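Local coordinates for protein HepC.19480.a.B1 (Helicobacter pylori, PDB 6MTZ) that is of unknown function but is probably a phosphoesterase of the DHH/DHHA1 family, with two domains joined by a linker, at residues A[48-51]-A[52-56]; A[116-120]-A[121-125]. All coordinates share one frame; numbering follows the deposited sequence.

Contact 1 (A[48-51]-A[52-56]); sequences ARIY and EILNA
R49 and E52, one helical turn apart, form the charged contact on this stretch of helix 43-59. Their side chains run alongside each other and point the same way, and NH1 of R49 reaches OE1 of E52 at 2.6 Å. NH1 uses the syn lone pair of OE1, and OE1 lies only 5° out of the guanidinium plane, while the carboxylate plane stands nearly square to that plane, at 85°. R49 gets there by a bend: with chi2 at -57° the chain folds over before running on to its guanidinium. Arginine suits the place because it has donors for several partners: NH2 makes a salt bridge to E45, and NE bonds the backbone O of N39, so the guanidinium is held in position through all three nitrogens.

Regular i to i+4 hydrogen bonds carry the backbone: E52 N to A48 O, I53 N to R49 O, L54 N to I50 O and N55 N to Y51 O, all at 2.9 to 3.0 Å. The helix itself is the connection between strands 35-39 and 64-70 of the parallel sheet in a Rossmann-like domain. Because strand 10-15 lies between those two strands, this is a crossover that passes over it.

Branched aliphatic residues serve two faces of the helix. I53 faces the sheet, buried against Y12 and L14 of strand 10-15 and Y38 of strand 35-39, and its CG1 also lies 3.3 Å from the carbonyl O of R49. I50 and L54 form the flank toward helix 76-85; there CG2 of I50 meets CD1 of L54 at 4.0 Å, the two side chains lying side by side. On the outer side, the exposed Y51 runs alongside N55, with polar ends suited to the surface.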
loop_
_atom_site.group_PDB
_atom_site.type_symbol
_atom_site.label_atom_id
_atom_site.label_comp_id
_atom_site.label_asym_id
_atom_site.label_seq_id
_atom_site.Cartn_x
_atom_site.Cartn_y
_atom_site.Cartn_z
ATOM N N ALA A 48 -13.178 -1.441 3.006
ATOM C CA ALA A 48 -12.411 -2.019 4.103
ATOM C C ALA A 48 -11.648 -0.942 4.860
ATOM O O ALA A 48 -11.635 -0.934 6.096
ATOM C CB ALA A 48 -11.449 -3.085 3.582
ATOM N N ARG A 49 -11.024 -0.012 4.138
ATOM C CA ARG A 49 -10.268 1.031 4.818
ATOM C C ARG A 49 -11.194 1.961 5.590
ATOM O O ARG A 49 -10.821 2.449 6.662
ATOM C CB ARG A 49 -9.408 1.813 3.824
ATOM C CG ARG A 49 -8.447 0.974 2.938
ATOM C CD ARG A 49 -7.467 0.097 3.731
ATOM N NE ARG A 49 -6.694 -0.778 2.847
ATOM C CZ ARG A 49 -6.235 -1.985 3.182
ATOM N NH1 ARG A 49 -6.455 -2.470 4.389
ATOM N NH2 ARG A 49 -5.551 -2.713 2.304
ATOM N N ILE A 50 -12.411 2.193 5.090
ATOM C CA ILE A 50 -13.326 3.062 5.820
ATOM C C ILE A 50 -13.745 2.393 7.121
ATOM O O ILE A 50 -13.825 3.040 8.172
ATOM C CB ILE A 50 -14.529 3.444 4.934
ATOM C CG1 ILE A 50 -14.090 4.466 3.882
ATOM C CG2 ILE A 50 -15.648 4.033 5.766
ATOM C CD1 ILE A 50 -15.045 4.617 2.737
ATOM N N TYR A 51 -13.957 1.078 7.083
ATOM C CA TYR A 51 -14.246 0.342 8.307
ATOM C C TYR A 51 -13.072 0.411 9.273
ATOM O O TYR A 51 -13.253 0.658 10.470
ATOM C CB TYR A 51 -14.597 -1.109 7.972
ATOM C CG TYR A 51 -14.820 -1.981 9.182
ATOM C CD1 TYR A 51 -16.073 -2.069 9.777
ATOM C CD2 TYR A 51 -13.775 -2.724 9.732
ATOM C CE1 TYR A 51 -16.282 -2.873 10.891
ATOM C CE2 TYR A 51 -13.975 -3.527 10.843
ATOM C CZ TYR A 51 -15.229 -3.599 11.417
ATOM O OH TYR A 51 -15.433 -4.399 12.519
ATOM N N GLU A 52 -11.858 0.167 8.771
ATOM C CA GLU A 52 -10.657 0.262 9.599
ATOM C C GLU A 52 -10.549 1.617 10.281
ATOM O O GLU A 52 -10.193 1.704 11.460
ATOM C CB GLU A 52 -9.411 0.056 8.744
ATOM C CG GLU A 52 -8.942 -1.347 8.559
ATOM C CD GLU A 52 -7.718 -1.371 7.655
ATOM O OE1 GLU A 52 -7.792 -1.982 6.569
ATOM O OE2 GLU A 52 -6.696 -0.753 8.011
ATOM N N ILE A 53 -10.811 2.690 9.533
ATOM C CA ILE A 53 -10.658 4.042 10.067
ATOM C C ILE A 53 -11.695 4.311 11.153
ATOM O O ILE A 53 -11.360 4.799 12.240
ATOM C CB ILE A 53 -10.730 5.073 8.925
ATOM C CG1 ILE A 53 -9.411 5.072 8.149
ATOM C CG2 ILE A 53 -11.046 6.466 9.462
ATOM C CD1 ILE A 53 -9.447 5.812 6.838
ATOM N N LEU A 54 -12.962 3.969 10.894
ATOM C CA LEU A 54 -14.002 4.183 11.896
ATOM C C LEU A 54 -13.762 3.320 13.128
ATOM O O LEU A 54 -14.056 3.735 14.258
ATOM C CB LEU A 54 -15.380 3.890 11.302
ATOM C CG LEU A 54 -15.885 4.796 10.177
ATOM C CD1 LEU A 54 -17.101 4.191 9.504
ATOM C CD2 LEU A 54 -16.217 6.158 10.721
ATOM N N ASN A 55 -13.228 2.113 12.931
ATOM C CA ASN A 55 -12.902 1.251 14.062
ATOM C C ASN A 55 -11.808 1.879 14.911
ATOM O O ASN A 55 -11.927 1.958 16.138
ATOM C CB ASN A 55 -12.474 -0.129 13.560
ATOM C CG ASN A 55 -12.421 -1.167 14.657
ATOM O OD1 ASN A 55 -12.448 -0.843 15.846
ATOM N ND2 ASN A 55 -12.343 -2.433 14.260
ATOM N N ALA A 56 -10.732 2.345 14.267
ATOM C CA ALA A 56 -9.654 2.994 15.005
ATOM C C ALA A 56 -10.156 4.218 15.769
ATOM O O ALA A 56 -9.730 4.468 16.902
ATOM C CB ALA A 56 -8.521 3.381 14.051
#

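Contact 2 (A[116-120]-A[121-125])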
loop_
_atom_site.group_PDB
_atom_site.type_symbol
_atom_site.label_atom_id
_atom_site.label_comp_id
_atom_site.label_asym_id
_atom_site.label_seq_id
_atom_site.Cartn_x
_atom_site.Cartn_y
_atom_site.Cartn_z
ATOM N N TRP A 116 -19.472 17.479 2.675
ATOM C CA TRP A 116 -18.077 17.130 2.917
ATOM C C TRP A 116 -17.409 16.499 1.706
ATOM O O TRP A 116 -16.208 16.214 1.768
ATOM C CB TRP A 116 -17.951 16.157 4.103
ATOM C CG TRP A 116 -18.893 14.968 4.033
ATOM C CD1 TRP A 116 -20.130 14.871 4.605
ATOM C CD2 TRP A 116 -18.668 13.722 3.357
ATOM N NE1 TRP A 116 -20.690 13.647 4.325
ATOM C CE2 TRP A 116 -19.813 12.920 3.565
ATOM C CE3 TRP A 116 -17.610 13.204 2.599
ATOM C CZ2 TRP A 116 -19.932 11.637 3.035
ATOM C CZ3 TRP A 116 -17.732 11.926 2.073
ATOM C CH2 TRP A 116 -18.877 11.157 2.299
ATOM N N TYR A 117 -18.146 16.260 0.621
ATOM C CA TYR A 117 -17.612 15.579 -0.557
ATOM C C TYR A 117 -17.338 16.638 -1.623
ATOM O O TYR A 117 -18.273 17.222 -2.183
ATOM C CB TYR A 117 -18.601 14.519 -1.033
ATOM C CG TYR A 117 -18.116 13.513 -2.064
ATOM C CD1 TYR A 117 -17.588 13.925 -3.283
ATOM C CD2 TYR A 117 -18.255 12.147 -1.839
ATOM C CE1 TYR A 117 -17.184 13.009 -4.237
ATOM C CE2 TYR A 117 -17.837 11.217 -2.787
ATOM C CZ TYR A 117 -17.308 11.657 -3.983
ATOM O OH TYR A 117 -16.906 10.754 -4.939
ATOM N N PHE A 118 -16.058 16.899 -1.885
ATOM C CA PHE A 118 -15.633 17.987 -2.759
ATOM C C PHE A 118 -15.023 17.441 -4.045
ATOM O O PHE A 118 -14.037 16.695 -4.004
ATOM C CB PHE A 118 -14.622 18.908 -2.058
ATOM C CG PHE A 118 -14.076 19.981 -2.956
ATOM C CD1 PHE A 118 -14.816 21.122 -3.221
ATOM C CD2 PHE A 118 -12.847 19.835 -3.564
ATOM C CE1 PHE A 118 -14.330 22.098 -4.061
ATOM C CE2 PHE A 118 -12.360 20.805 -4.407
ATOM C CZ PHE A 118 -13.100 21.935 -4.656
ATOM N N LEU A 119 -15.571 17.868 -5.180
ATOM C CA LEU A 119 -15.127 17.428 -6.500
ATOM C C LEU A 119 -14.669 18.634 -7.321
ATOM O O LEU A 119 -15.430 19.585 -7.507
ATOM C CB LEU A 119 -16.261 16.678 -7.215
ATOM C CG LEU A 119 -16.037 16.287 -8.674
ATOM C CD1 LEU A 119 -14.745 15.518 -8.803
ATOM C CD2 LEU A 119 -17.201 15.445 -9.187
ATOM N N ASP A 120 -13.426 18.598 -7.799
ATOM C CA ASP A 120 -12.949 19.555 -8.798
ATOM C C ASP A 120 -12.198 18.772 -9.866
ATOM O O ASP A 120 -11.098 18.271 -9.617
ATOM C CB ASP A 120 -12.058 20.631 -8.167
ATOM C CG ASP A 120 -11.511 21.630 -9.192
ATOM O OD1 ASP A 120 -11.851 21.532 -10.395
ATOM O OD2 ASP A 120 -10.729 22.523 -8.794
ATOM N N THR A 121 -12.782 18.674 -11.062
ATOM C CA THR A 121 -12.205 17.846 -12.116
ATOM C C THR A 121 -11.024 18.504 -12.813
ATOM O O THR A 121 -10.397 17.869 -13.669
ATOM C CB THR A 121 -13.272 17.494 -13.163
ATOM O OG1 THR A 121 -13.682 18.686 -13.853
ATOM C CG2 THR A 121 -14.486 16.854 -12.504
ATOM N N ASN A 122 -10.714 19.753 -12.486
ATOM C CA ASN A 122 -9.679 20.499 -13.188
ATOM C C ASN A 122 -8.304 20.420 -12.527
ATOM O O ASN A 122 -7.350 20.999 -13.057
ATOM C CB ASN A 122 -10.117 21.953 -13.322
ATOM C CG ASN A 122 -11.362 22.090 -14.165
ATOM O OD1 ASN A 122 -11.468 21.479 -15.230
ATOM N ND2 ASN A 122 -12.326 22.866 -13.682
ATOM N N ARG A 123 -8.179 19.733 -11.395
ATOM C CA ARG A 123 -6.914 19.619 -10.679
ATOM C C ARG A 123 -6.699 18.170 -10.283
ATOM O O ARG A 123 -7.652 17.406 -10.122
ATOM C CB ARG A 123 -6.879 20.490 -9.408
ATOM C CG ARG A 123 -6.654 21.985 -9.651
ATOM C CD ARG A 123 -6.751 22.762 -8.349
ATOM N NE ARG A 123 -8.122 22.791 -7.842
ATOM C CZ ARG A 123 -8.453 23.067 -6.583
ATOM N NH1 ARG A 123 -7.514 23.332 -5.686
ATOM N NH2 ARG A 123 -9.730 23.069 -6.215
ATOM N N CYS A 124 -5.437 17.799 -10.115
ATOM C CA CYS A 124 -5.168 16.496 -9.544
ATOM C C CYS A 124 -5.503 16.531 -8.059
ATOM O O CYS A 124 -5.600 17.600 -7.439
ATOM C CB CYS A 124 -3.707 16.094 -9.754
ATOM S SG CYS A 124 -2.543 16.971 -8.667
ATOM N N ALA A 125 -5.686 15.340 -7.485
ATOM C CA ALA A 125 -6.046 15.257 -6.074
ATOM C C ALA A 125 -4.957 15.847 -5.189
ATOM O O ALA A 125 -5.261 16.514 -4.194
ATOM C CB ALA A 125 -6.330 13.808 -5.689
#
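D120 and R123 face each other across a type I beta turn, and the aspartate carboxylate takes up donors on both of its oxygens. OD2 receives two: R123 NE and R123 NH2 each lie 2.8 Å from OD2 of D120. The guanidinium thus approaches side-on, with both nitrogens directed at one oxygen and the acceptor in the guanidinium plane. NH2 uses the anti lone pair of OD2, whereas NE comes from above the carboxylate plane. The other oxygen serves the turn: N122 N donates to OD1 of D120 at 3.0 Å and also meets it from above that plane. This is an Asx turn, which suits aspartate because its short side chain mimics a backbone carbonyl. A chi1 of 179° sets CG of D120 beside its own carbonyl carbon, bringing the carboxylate to where N122 and R123 lie.

The turn leads from the edge strand 117-119 of the parallel sheet into helix 125-136, a strand-to-helix step of the Rossmann-like domain. C124 is the N-cap there, its SG capping a backbone N just beyond the segment. C124 N bonds OD1 of N156, and A125 N bonds OD2 of D20.

R123 is shared, since its NH1 makes a salt bridge to E131 of the following helix. A bend at chi3, -70°, turns its guanidinium back toward the strand. There NH2 lies 3.9 Å from CZ of F118, at the edge of the ring and near the ring plane, with the two flat groups 76° apart. Away from the carboxylate, CD1 of L119 touches CG2 of T121 at 3.9 Å.

How the contacts relate
Contacts 1 and 2 belong to the same parallel-sheet domain but to different parts of it: their centres are 23 Å apart and their nearest atoms about 8 Å, with no direct touch. Contact 1 lies on a crossover helix packed on strands 10-15 and 35-39, while contact 2 takes in strand 117-119, at the other edge of the sheet, and the turn after it. L74 bridges them, touching I50 of contact 1 and bonding through its N to the Y117 OH of contact 2. The 116-125 stretch is the one close to D20, D71 and D102, acidic residues that probably correspond to metal-binding aspartates of DHH phosphoesterases.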